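Local coordinates for protein beta-mannosidase (Trichoderma harzianum, PDB 4CVU) that probably hydrolyses terminal beta-mannosidic bonds at non-reducing ends of manno-oligosaccharides, as a family 2 glycoside hydrolase with a central barrel and flanking beta-rich domains, at residues Lys193-Phe198 and Thr452-Ser457; Ala165-Ala168 and Gln173-Pro176; Glu489-Met494 and Gly511-Leu516; Gln131-Phe136 and Lys461-Gly466. All coordinates share one frame; numbering follows the deposited sequence.

Interaction 1 of 4, residues Lys193-Phe198 and Thr452-Ser457; sequences KEQNDF and TLYPDS
Q195 and Y454 approach from opposite directions and make the one hydrogen bond between 193-198 and 452-457, Y454 OH donating to Q195 OE1 at 2.6 Å. The hydroxyl sits above the carbonyl plane, 39° out of it, and the amide and phenol planes are 43° apart. Y454 OH also accepts from S450 N, so donor and acceptor roles are both filled. The other end of the amide is held too: Q195 NE2 gives a nearly straight bond to K193 O (2.9 Å), and R188 O is a further partner. A bend at chi2 (-82°) folds the chain to serve K193 O and Y454 together.

Segment 193-198, with its short 3-10 turn, belongs to the galactose-binding-like region. Segment 452-457 is part of the loop joining strand 442-446 to helix 458-475 of the (beta/alpha)8 barrel usual in family 2, so this buried bond ties domain to barrel.

Within 193-198, K193 NZ forms a salt bridge with D197 OD2 (2.6 Å), on the anti lone pair of that oxygen. Packing across the gap is slight: T452 CG2 comes no nearer to Q195 OE1 than 4.5 Å, while T452 OG1 bonds to V179 O.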
# COMPACT_ATOMS: atom_id res chain seq x y z
N LYS A 193 23.26 22.47 -6.10
CA LYS A 193 21.94 21.83 -6.03
C LYS A 193 21.79 21.43 -4.58
O LYS A 193 22.78 21.17 -3.84
CB LYS A 193 21.86 20.60 -6.99
CG LYS A 193 20.52 19.83 -7.00
CD LYS A 193 20.39 18.90 -8.21
CE LYS A 193 19.16 17.98 -8.19
NZ LYS A 193 17.98 18.58 -7.52
N GLU A 194 20.54 21.40 -4.16
CA GLU A 194 20.14 21.10 -2.79
C GLU A 194 20.80 19.79 -2.45
O GLU A 194 20.61 18.79 -3.08
CB GLU A 194 18.60 21.05 -2.72
CG GLU A 194 17.98 20.47 -1.46
CD GLU A 194 16.46 20.62 -1.38
OE1 GLU A 194 15.79 19.89 -2.07
OE2 GLU A 194 15.94 21.41 -0.62
N GLN A 195 21.66 19.82 -1.44
CA GLN A 195 22.48 18.71 -1.17
C GLN A 195 21.74 17.45 -0.75
O GLN A 195 22.19 16.39 -1.08
CB GLN A 195 23.60 19.09 -0.19
CG GLN A 195 24.45 20.23 -0.68
CD GLN A 195 25.55 19.86 -1.65
OE1 GLN A 195 26.68 19.54 -1.26
NE2 GLN A 195 25.26 19.96 -2.95
N ASN A 196 20.65 17.56 -0.01
CA ASN A 196 19.91 16.43 0.41
C ASN A 196 19.22 15.68 -0.70
O ASN A 196 18.79 14.60 -0.49
CB ASN A 196 18.97 16.72 1.55
CG ASN A 196 17.85 17.61 1.17
OD1 ASN A 196 17.96 18.80 1.16
ND2 ASN A 196 16.74 16.99 0.80
N ASP A 197 19.21 16.25 -1.88
CA ASP A 197 18.63 15.60 -3.06
C ASP A 197 19.39 14.34 -3.49
O ASP A 197 18.87 13.54 -4.24
CB ASP A 197 18.63 16.60 -4.20
CG ASP A 197 17.63 17.67 -4.04
OD1 ASP A 197 16.97 17.75 -3.00
OD2 ASP A 197 17.47 18.43 -5.01
N PHE A 198 20.62 14.19 -3.01
CA PHE A 198 21.42 13.00 -3.23
C PHE A 198 21.42 12.05 -2.03
O PHE A 198 22.29 11.15 -1.94
CB PHE A 198 22.86 13.40 -3.57
CG PHE A 198 22.93 14.42 -4.67
CD1 PHE A 198 22.72 14.05 -5.99
CD2 PHE A 198 23.12 15.76 -4.37
CE1 PHE A 198 22.75 15.00 -6.99
CE2 PHE A 198 23.12 16.72 -5.36
CZ PHE A 198 22.94 16.33 -6.68
N THR A 452 30.44 18.55 4.09
CA THR A 452 31.55 18.17 3.24
C THR A 452 32.31 19.45 2.95
O THR A 452 31.86 20.55 3.32
CB THR A 452 31.07 17.50 1.93
OG1 THR A 452 32.19 16.87 1.27
CG2 THR A 452 30.37 18.50 1.03
N LEU A 453 33.48 19.30 2.32
CA LEU A 453 34.28 20.44 1.90
C LEU A 453 34.05 20.65 0.43
O LEU A 453 33.67 19.73 -0.26
CB LEU A 453 35.77 20.23 2.23
CG LEU A 453 36.09 20.13 3.73
CD1 LEU A 453 37.60 20.05 3.95
CD2 LEU A 453 35.53 21.29 4.54
N TYR A 454 34.28 21.89 -0.04
CA TYR A 454 33.83 22.30 -1.35
C TYR A 454 34.97 22.86 -2.22
O TYR A 454 36.04 23.25 -1.69
CB TYR A 454 32.72 23.35 -1.21
CG TYR A 454 31.42 22.75 -0.74
CD1 TYR A 454 31.16 22.56 0.60
CD2 TYR A 454 30.47 22.33 -1.65
CE1 TYR A 454 30.00 21.98 1.03
CE2 TYR A 454 29.29 21.75 -1.25
CZ TYR A 454 29.04 21.59 0.09
OH TYR A 454 27.88 20.95 0.50
N PRO A 455 34.74 22.90 -3.54
CA PRO A 455 35.71 23.54 -4.46
C PRO A 455 35.85 25.03 -4.20
O PRO A 455 34.97 25.66 -3.60
CB PRO A 455 35.09 23.31 -5.85
CG PRO A 455 34.12 22.21 -5.67
CD PRO A 455 33.59 22.37 -4.28
N ASP A 456 36.97 25.59 -4.63
CA ASP A 456 37.21 27.03 -4.55
C ASP A 456 37.97 27.54 -5.79
O ASP A 456 38.71 28.52 -5.70
CB ASP A 456 37.96 27.40 -3.28
CG ASP A 456 37.94 28.88 -2.99
OD1 ASP A 456 36.89 29.53 -3.25
OD2 ASP A 456 38.96 29.43 -2.50
N SER A 457 37.73 26.91 -6.94
CA SER A 457 38.24 27.39 -8.21
C SER A 457 37.50 28.69 -8.54
O SER A 457 36.52 29.03 -7.89
CB SER A 457 38.00 26.35 -9.29
OG SER A 457 36.60 26.17 -9.48

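Interaction 2 of 4, residues Ala165-Ala168 and Gln173-Pro176; sequences AINA and QHWP. With NAG (2-acetamido-2-deoxy-beta-D-glucopyranose), chain J.
H174 meets the backbone of N167 through its imidazole: H174 NE2 donates to N167 O at 2.8 Å with an N-H...O angle of 170°. The bond lies in the plane of the ring and also in that of the carbonyl. H174 gets there with CG set opposite its carbonyl carbon (chi1 -64°), a turn that swings the ring tip onto the helix although the start of the side chain does not point at it.

N167 has its CG trans to the backbone N, which leaves the amide beside its own carbonyl group. The amide stands almost perpendicular to the imidazole, 82° between planes, and N167 OD1 rests 3.2 Å from H174 CD2. That same OD1 accepts a bond from a water whose oxygen is 2.8 Å away, and the water's other hydrogen goes to Q173 O, bridging helix and loop.

ND2 of N167 is bonded to C1 of N-acetylglucosamine, the N-glycosidic link of an N-glycosylated asparagine, on helix 159-168 of the galactose-binding-like region. H174 NE2 lies 3.6 Å from the sugar O5, and the sugar O6 adds a weak bond to N167 O.

The straight donor bond requires a hydrogen on H174 NE2. With ND2 used in the glycosidic link, the attachment residue is tied to the loop by its backbone carbonyl directly and by OD1 through a water.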
# COMPACT_ATOMS: atom_id res chain seq x y z
N ALA A 165 31.21 12.96 -14.15
CA ALA A 165 32.10 13.37 -15.25
C ALA A 165 33.05 14.48 -14.80
O ALA A 165 34.24 14.44 -15.13
CB ALA A 165 31.28 13.81 -16.47
N ILE A 166 32.55 15.44 -14.03
CA ILE A 166 33.38 16.50 -13.45
C ILE A 166 34.46 15.89 -12.56
O ILE A 166 35.66 16.22 -12.69
CB ILE A 166 32.56 17.51 -12.61
CG1 ILE A 166 31.74 18.40 -13.52
CG2 ILE A 166 33.48 18.34 -11.72
CD1 ILE A 166 30.72 19.28 -12.82
N ASN A 167 34.05 14.99 -11.67
CA ASN A 167 35.00 14.42 -10.72
C ASN A 167 36.10 13.54 -11.38
O ASN A 167 37.23 13.48 -10.91
CB ASN A 167 34.30 13.61 -9.65
CG ASN A 167 35.28 12.87 -8.79
OD1 ASN A 167 35.88 13.43 -7.88
ND2 ASN A 167 35.49 11.59 -9.11
N ALA A 168 35.72 12.82 -12.43
CA ALA A 168 36.61 11.85 -13.07
C ALA A 168 37.88 12.51 -13.63
O ALA A 168 38.92 11.87 -13.73
CB ALA A 168 35.87 11.10 -14.16
N GLN A 173 40.03 19.41 -8.30
CA GLN A 173 40.33 19.06 -6.93
C GLN A 173 39.70 17.74 -6.49
O GLN A 173 38.59 17.37 -6.92
CB GLN A 173 39.91 20.18 -5.97
CG GLN A 173 40.48 19.99 -4.58
CD GLN A 173 40.28 21.19 -3.66
OE1 GLN A 173 39.64 22.16 -4.03
NE2 GLN A 173 40.85 21.13 -2.47
N HIS A 174 40.44 17.03 -5.65
CA HIS A 174 39.96 15.84 -4.99
C HIS A 174 40.29 15.91 -3.51
O HIS A 174 41.25 16.58 -3.12
CB HIS A 174 40.56 14.58 -5.63
CG HIS A 174 40.14 14.41 -7.05
ND1 HIS A 174 40.88 14.89 -8.11
CD2 HIS A 174 39.02 13.87 -7.58
CE1 HIS A 174 40.25 14.62 -9.24
NE2 HIS A 174 39.11 14.02 -8.95
N TRP A 175 39.48 15.23 -2.71
CA TRP A 175 39.60 15.27 -1.27
C TRP A 175 39.68 13.83 -0.78
O TRP A 175 39.28 12.89 -1.51
CB TRP A 175 38.35 15.93 -0.66
CG TRP A 175 38.19 17.38 -0.94
CD1 TRP A 175 38.53 18.40 -0.10
CD2 TRP A 175 37.62 17.98 -2.10
NE1 TRP A 175 38.22 19.60 -0.68
CE2 TRP A 175 37.66 19.37 -1.91
CE3 TRP A 175 37.09 17.48 -3.30
CZ2 TRP A 175 37.19 20.27 -2.86
CZ3 TRP A 175 36.63 18.37 -4.25
CH2 TRP A 175 36.68 19.76 -4.03
N PRO A 176 40.16 13.65 0.46
CA PRO A 176 40.13 12.33 1.09
C PRO A 176 38.72 11.77 1.15
O PRO A 176 37.75 12.52 1.22
CB PRO A 176 40.67 12.58 2.50
CG PRO A 176 41.44 13.84 2.39
CD PRO A 176 40.79 14.66 1.32
C1 NAG J . 36.50 10.76 -8.46
C2 NAG J . 36.15 9.32 -8.16
C3 NAG J . 37.33 8.47 -7.71
C4 NAG J . 38.57 8.66 -8.60
C5 NAG J . 38.80 10.13 -8.92
C6 NAG J . 39.94 10.30 -9.94
C7 NAG J . 33.91 8.82 -7.40
C8 NAG J . 33.00 8.80 -6.21
N2 NAG J . 35.14 9.25 -7.13
O3 NAG J . 36.89 7.13 -7.77
O4 NAG J . 39.68 8.19 -7.87
O5 NAG J . 37.60 10.76 -9.38
O6 NAG J . 39.49 10.92 -11.13
O7 NAG J . 33.50 8.46 -8.53
O HOH W 1 36.40 15.75 -6.31

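Interaction 3 of 4, residues Glu489-Met494 and Gly511-Leu516; sequences EFENLM and GQYENL. With MAN (alpha-D-mannopyranose), chain D; MAN (alpha-D-mannopyranose), chain B; NAG (2-acetamido-2-deoxy-beta-D-glucopyranose), chain C.
F490 and Y513 mark the closest backbone approach, their CA atoms 8.7 Å apart, where the first turn of helix 490-501 faces the first half of helix 506-528. The two helical stretches differ in their hydrogen bonding. Around 490-494 the chain makes a wider pi-type turn, with M494 N bonding to E489 O five residues back at 3.2 Å; in 511-516 the bonds are regular, as from N515 N to G511 O.

Y513 carries the contact. Its CG trans to the backbone N (chi1 165°) sends the ring across to the other helix. The F490 ring is nearly parallel to it, 21° between planes, but slid so far that the centroids are 5.7 Å apart and overlap is slight; the nearest atoms are F490 CD2 and Y513 CD1 at 3.8 Å. At the phenol's edge, Y513 OH donates to the anti lone pair of E491 OE2, at 2.6 Å, with the carboxylate turned 83° from the ring. E491 reaches this spot with an extended chain. E556 lies close to the same OE2, a proximity that might raise the pKa of one of them.

On another side of helix 506-528 the protein's own glycan is gripped: E514 OE2 accepts from N2 of N-acetylglucosamine at 2.8 Å, and G511 O from O6 of a mannose at 2.8 Å.

Both helices lie in the crossover between 481-485 and 534-535, neighbouring parallel strands of the (beta/alpha)8 barrel expected for family 2; Y513 also packs on P536 and C537, and F490 meets F517 of helix 506-528.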
# COMPACT_ATOMS: atom_id res chain seq x y z
N GLU A 489 28.18 22.40 9.70
CA GLU A 489 29.24 21.51 10.23
C GLU A 489 30.67 21.56 9.66
O GLU A 489 31.24 20.53 9.32
CB GLU A 489 28.75 20.06 10.23
CG GLU A 489 28.23 19.61 11.59
CD GLU A 489 26.99 18.74 11.52
OE1 GLU A 489 26.76 18.13 10.44
OE2 GLU A 489 26.26 18.66 12.56
N PHE A 490 31.25 22.75 9.56
CA PHE A 490 32.56 22.90 9.05
C PHE A 490 33.60 22.81 10.16
O PHE A 490 34.27 21.84 10.26
CB PHE A 490 32.67 24.24 8.33
CG PHE A 490 32.13 24.18 6.96
CD1 PHE A 490 30.78 24.21 6.73
CD2 PHE A 490 32.96 23.97 5.90
CE1 PHE A 490 30.29 24.09 5.46
CE2 PHE A 490 32.49 23.85 4.62
CZ PHE A 490 31.14 23.92 4.39
N GLU A 491 33.67 23.81 11.02
CA GLU A 491 34.74 23.91 12.00
C GLU A 491 34.65 22.90 13.14
O GLU A 491 35.65 22.60 13.83
CB GLU A 491 34.75 25.33 12.58
CG GLU A 491 35.38 26.41 11.65
CD GLU A 491 35.38 27.81 12.28
OE1 GLU A 491 35.72 27.90 13.48
OE2 GLU A 491 35.07 28.81 11.60
N ASN A 492 33.44 22.43 13.41
CA ASN A 492 33.23 21.46 14.49
C ASN A 492 33.33 20.00 14.04
O ASN A 492 33.45 19.10 14.89
CB ASN A 492 31.91 21.73 15.19
CG ASN A 492 30.71 21.37 14.35
OD1 ASN A 492 30.64 21.69 13.18
ND2 ASN A 492 29.72 20.73 14.98
N LEU A 493 33.27 19.75 12.72
CA LEU A 493 33.25 18.38 12.18
C LEU A 493 34.15 18.16 10.94
O LEU A 493 35.17 17.47 11.02
CB LEU A 493 31.80 17.97 11.86
CG LEU A 493 31.56 16.53 11.40
CD1 LEU A 493 31.96 15.56 12.49
CD2 LEU A 493 30.12 16.30 11.00
N MET A 494 33.80 18.75 9.81
CA MET A 494 34.48 18.41 8.56
C MET A 494 35.91 18.91 8.45
O MET A 494 36.75 18.21 7.88
CB MET A 494 33.67 18.90 7.36
CG MET A 494 32.36 18.17 7.20
SD MET A 494 32.49 16.40 7.45
CE MET A 494 33.83 16.05 6.30
N GLY A 511 42.57 27.32 4.03
CA GLY A 511 42.63 28.60 3.30
C GLY A 511 41.49 28.77 2.31
O GLY A 511 40.99 29.86 2.14
N GLN A 512 41.07 27.69 1.68
CA GLN A 512 39.93 27.73 0.78
C GLN A 512 38.64 28.02 1.56
O GLN A 512 37.76 28.73 1.06
CB GLN A 512 39.77 26.40 0.05
CG GLN A 512 40.85 26.07 -0.96
CD GLN A 512 40.58 24.72 -1.60
OE1 GLN A 512 40.51 23.71 -0.90
NE2 GLN A 512 40.41 24.70 -2.93
N TYR A 513 38.54 27.42 2.75
CA TYR A 513 37.42 27.64 3.65
C TYR A 513 37.30 29.12 3.99
O TYR A 513 36.24 29.71 3.82
CB TYR A 513 37.52 26.79 4.93
CG TYR A 513 36.60 27.23 6.06
CD1 TYR A 513 35.23 27.01 6.01
CD2 TYR A 513 37.12 27.84 7.21
CE1 TYR A 513 34.39 27.43 7.05
CE2 TYR A 513 36.31 28.24 8.24
CZ TYR A 513 34.94 28.02 8.16
OH TYR A 513 34.10 28.41 9.20
N GLU A 514 38.39 29.69 4.49
CA GLU A 514 38.43 31.11 4.81
C GLU A 514 38.15 31.95 3.57
O GLU A 514 37.38 32.88 3.61
CB GLU A 514 39.79 31.50 5.40
CG GLU A 514 40.02 30.93 6.77
CD GLU A 514 41.26 31.47 7.42
OE1 GLU A 514 42.18 31.90 6.67
OE2 GLU A 514 41.32 31.46 8.68
N ASN A 515 38.77 31.58 2.46
CA ASN A 515 38.65 32.36 1.24
C ASN A 515 37.21 32.36 0.74
O ASN A 515 36.67 33.43 0.39
CB ASN A 515 39.59 31.83 0.15
CG ASN A 515 39.46 32.60 -1.15
OD1 ASN A 515 39.84 33.76 -1.22
ND2 ASN A 515 38.87 31.99 -2.14
N LEU A 516 36.57 31.19 0.73
CA LEU A 516 35.17 31.12 0.24
C LEU A 516 34.19 31.66 1.28
O LEU A 516 33.42 32.60 1.01
CB LEU A 516 34.76 29.70 -0.16
CG LEU A 516 33.38 29.59 -0.83
CD1 LEU A 516 33.30 30.51 -2.02
CD2 LEU A 516 33.04 28.16 -1.26
C1 MAN D . 45.45 31.37 -1.43
C2 MAN D . 44.50 31.90 -2.50
C3 MAN D . 43.08 31.46 -2.24
C4 MAN D . 43.02 29.96 -2.01
C5 MAN D . 43.94 29.60 -0.86
C6 MAN D . 43.86 28.11 -0.56
O2 MAN D . 44.90 31.44 -3.77
O3 MAN D . 42.24 31.79 -3.32
O4 MAN D . 41.67 29.58 -1.74
O5 MAN D . 45.27 29.98 -1.19
O6 MAN D . 44.57 27.80 0.64
C1 MAN B . 45.81 31.00 1.83
C2 MAN B . 46.17 32.05 0.78
C3 MAN B . 46.13 33.41 1.47
C4 MAN B . 44.75 33.63 2.11
C5 MAN B . 44.37 32.48 3.04
C6 MAN B . 42.94 32.64 3.58
O2 MAN B . 45.20 32.14 -0.26
O3 MAN B . 46.30 34.40 0.49
O4 MAN B . 44.74 34.83 2.84
O5 MAN B . 44.49 31.26 2.33
O6 MAN B . 41.96 32.49 2.58
C1 NAG C . 45.06 30.61 10.83
C2 NAG C . 44.91 31.54 9.65
C3 NAG C . 44.71 30.74 8.38
C4 NAG C . 45.81 29.70 8.19
C5 NAG C . 45.83 28.88 9.47
C6 NAG C . 46.80 27.70 9.47
C7 NAG C . 43.82 33.70 9.99
C8 NAG C . 42.56 34.47 10.08
N2 NAG C . 43.74 32.39 9.77
O3 NAG C . 44.54 31.60 7.29
O4 NAG C . 45.43 28.87 7.11
O5 NAG C . 46.11 29.71 10.58
O6 NAG C . 47.96 28.19 8.89
O7 NAG C . 44.86 34.29 10.15

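Interaction 4 of 4, residues Gln131-Phe136 and Lys461-Gly466; sequences QFRQWF and KANVVG. With MAN (alpha-D-mannopyranose), chain E.
The seam between the galactose-binding-like region and the barrel is crossed here, where R133, just ahead of edge strand 135-138, lies against N463 and G466 of helix 458-475. The CA atoms of R133 and G466 are 6.8 Å apart, close enough for the arginine to lie along the helix surface.

R133 NH1 donates to N463 OD1 at 3.0 Å with an N-H...O angle of 153°. The oxygen lies in the guanidinium plane, whereas the donor stands 38° above the carbonyl plane and so misses the lone-pair directions. N463 is oriented by the loop preceding R133: its OD1 also accepts from N130 ND2, and its ND2 donates to D129 O.

The flat guanidinium is sandwiched. G466 CA comes over one face, 3.5 Å from R133 NE, and the rim of the W135 indole, through CH2, covers the opposite face. A bend at chi3 (79°) turns the group into this slot, where the absence of a side chain on G466 lets the backbone come close. W135 is itself anchored by NE1 to N130 O.

R133 NE also donates to a water at 3.0 Å. That water donates to G466 O at 2.7 Å and lies 2.8 Å from O4 of a mannose, to which it is also hydrogen-bonded; V465 CG1 is 3.6 Å from O6 of the same sugar.

Among the groups of this contact the arginine therefore bonds to neutral partners, the amide oxygen of N463 and a water. The water passes the contact on to G466 O and the glycan, so that domain, barrel helix and carbohydrate share one polar network.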
# COMPACT_ATOMS: atom_id res chain seq x y z
N GLN A 131 20.79 25.77 -9.08
CA GLN A 131 19.42 25.72 -8.60
C GLN A 131 19.00 27.01 -7.91
O GLN A 131 17.85 27.37 -7.97
CB GLN A 131 19.28 24.56 -7.58
CG GLN A 131 17.89 24.36 -7.06
CD GLN A 131 17.70 23.14 -6.13
OE1 GLN A 131 18.61 22.35 -5.85
NE2 GLN A 131 16.52 23.04 -5.61
N PHE A 132 19.94 27.67 -7.23
CA PHE A 132 19.66 28.77 -6.32
C PHE A 132 19.76 30.18 -6.96
O PHE A 132 19.81 31.17 -6.21
CB PHE A 132 20.64 28.70 -5.14
CG PHE A 132 20.76 27.32 -4.53
CD1 PHE A 132 19.63 26.61 -4.20
CD2 PHE A 132 22.00 26.77 -4.27
CE1 PHE A 132 19.73 25.33 -3.65
CE2 PHE A 132 22.12 25.50 -3.72
CZ PHE A 132 20.99 24.79 -3.38
N ARG A 133 19.76 30.26 -8.30
CA ARG A 133 19.90 31.54 -9.04
C ARG A 133 18.72 31.85 -9.96
O ARG A 133 18.11 30.95 -10.53
CB ARG A 133 21.19 31.57 -9.88
CG ARG A 133 22.43 31.81 -9.06
CD ARG A 133 23.70 31.76 -9.85
NE ARG A 133 23.98 32.98 -10.62
CZ ARG A 133 25.01 33.11 -11.45
NH1 ARG A 133 25.86 32.11 -11.63
NH2 ARG A 133 25.20 34.25 -12.11
N GLN A 134 18.44 33.15 -10.08
CA GLN A 134 17.51 33.66 -11.06
C GLN A 134 18.30 33.85 -12.34
O GLN A 134 19.35 34.53 -12.34
CB GLN A 134 16.96 35.00 -10.61
CG GLN A 134 15.98 35.68 -11.56
CD GLN A 134 15.45 36.98 -10.98
OE1 GLN A 134 16.23 37.84 -10.57
NE2 GLN A 134 14.12 37.13 -10.95
N TRP A 135 17.82 33.24 -13.43
CA TRP A 135 18.50 33.35 -14.71
C TRP A 135 17.63 34.16 -15.66
O TRP A 135 16.41 34.02 -15.65
CB TRP A 135 18.77 31.95 -15.30
CG TRP A 135 19.65 31.06 -14.43
CD1 TRP A 135 19.23 30.01 -13.63
CD2 TRP A 135 21.08 31.09 -14.30
NE1 TRP A 135 20.30 29.42 -13.02
CE2 TRP A 135 21.45 30.06 -13.41
CE3 TRP A 135 22.09 31.88 -14.87
CZ2 TRP A 135 22.78 29.82 -13.06
CZ3 TRP A 135 23.41 31.62 -14.52
CH2 TRP A 135 23.74 30.60 -13.63
N PHE A 136 18.27 34.99 -16.49
CA PHE A 136 17.57 35.75 -17.53
C PHE A 136 18.39 35.83 -18.83
O PHE A 136 19.60 35.99 -18.81
CB PHE A 136 17.23 37.15 -17.04
CG PHE A 136 18.37 37.82 -16.33
CD1 PHE A 136 18.56 37.62 -14.98
CD2 PHE A 136 19.24 38.64 -17.01
CE1 PHE A 136 19.59 38.22 -14.31
CE2 PHE A 136 20.28 39.25 -16.35
CZ PHE A 136 20.46 39.03 -14.99
N LYS A 461 33.49 29.54 -7.49
CA LYS A 461 33.26 30.76 -6.72
C LYS A 461 32.37 31.77 -7.44
O LYS A 461 31.44 32.32 -6.84
CB LYS A 461 34.57 31.43 -6.37
CG LYS A 461 34.43 32.68 -5.52
CD LYS A 461 35.72 33.52 -5.52
CE LYS A 461 36.83 32.83 -4.74
NZ LYS A 461 38.16 33.39 -5.08
N ALA A 462 32.66 32.03 -8.71
CA ALA A 462 31.85 33.00 -9.45
C ALA A 462 30.36 32.57 -9.40
O ALA A 462 29.49 33.39 -9.19
CB ALA A 462 32.33 33.14 -10.88
N ASN A 463 30.11 31.27 -9.55
CA ASN A 463 28.75 30.72 -9.51
C ASN A 463 28.15 30.92 -8.11
O ASN A 463 27.06 31.43 -7.98
CB ASN A 463 28.75 29.22 -9.89
CG ASN A 463 27.38 28.71 -10.30
OD1 ASN A 463 26.40 29.43 -10.29
ND2 ASN A 463 27.30 27.43 -10.64
N VAL A 464 28.91 30.57 -7.08
CA VAL A 464 28.47 30.78 -5.69
C VAL A 464 28.12 32.25 -5.45
O VAL A 464 27.09 32.58 -4.83
CB VAL A 464 29.55 30.31 -4.68
CG1 VAL A 464 29.23 30.82 -3.29
CG2 VAL A 464 29.64 28.79 -4.66
N VAL A 465 28.97 33.16 -5.93
CA VAL A 465 28.75 34.60 -5.73
C VAL A 465 27.45 35.04 -6.40
O VAL A 465 26.71 35.84 -5.85
CB VAL A 465 29.97 35.43 -6.23
CG1 VAL A 465 29.60 36.88 -6.41
CG2 VAL A 465 31.16 35.27 -5.27
N GLY A 466 27.14 34.49 -7.57
CA GLY A 466 25.84 34.77 -8.19
C GLY A 466 24.73 34.36 -7.21
O GLY A 466 23.78 35.11 -6.97
C1 MAN E . 25.87 40.58 -11.69
C2 MAN E . 24.77 39.67 -12.22
C3 MAN E . 23.98 39.09 -11.06
C4 MAN E . 24.89 38.37 -10.08
C5 MAN E . 26.06 39.28 -9.68
C6 MAN E . 27.12 38.56 -8.87
O2 MAN E . 25.37 38.62 -12.94
O3 MAN E . 23.00 38.23 -11.56
O4 MAN E . 24.14 38.06 -8.92
O5 MAN E . 26.71 39.85 -10.82
O6 MAN E . 28.06 39.50 -8.37
O HOH W 2 22.99 35.62 -9.54

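In the fold
Interactions 1 and 3 are buried, 2 and 4 partly so. Interactions 1 and 4 join the galactose-binding-like region to the barrel, at the loop before helix 458-475 and on that helix; E194 N to Q131 OE1 connects them. Interaction 2 stays within the first region and interaction 3 within the barrel, yet Q173 bonds to Q512 between them, and D456 to N515 between interactions 1 and 3. In the buried pair a tyrosine hydroxyl donates to a side-chain oxygen; in the outer pair a histidine or arginine donates and a water bridges. Sugar is bonded to N167 in interaction 2, reached through water in interaction 4, and in interaction 3 lies on another side of helix 506-528.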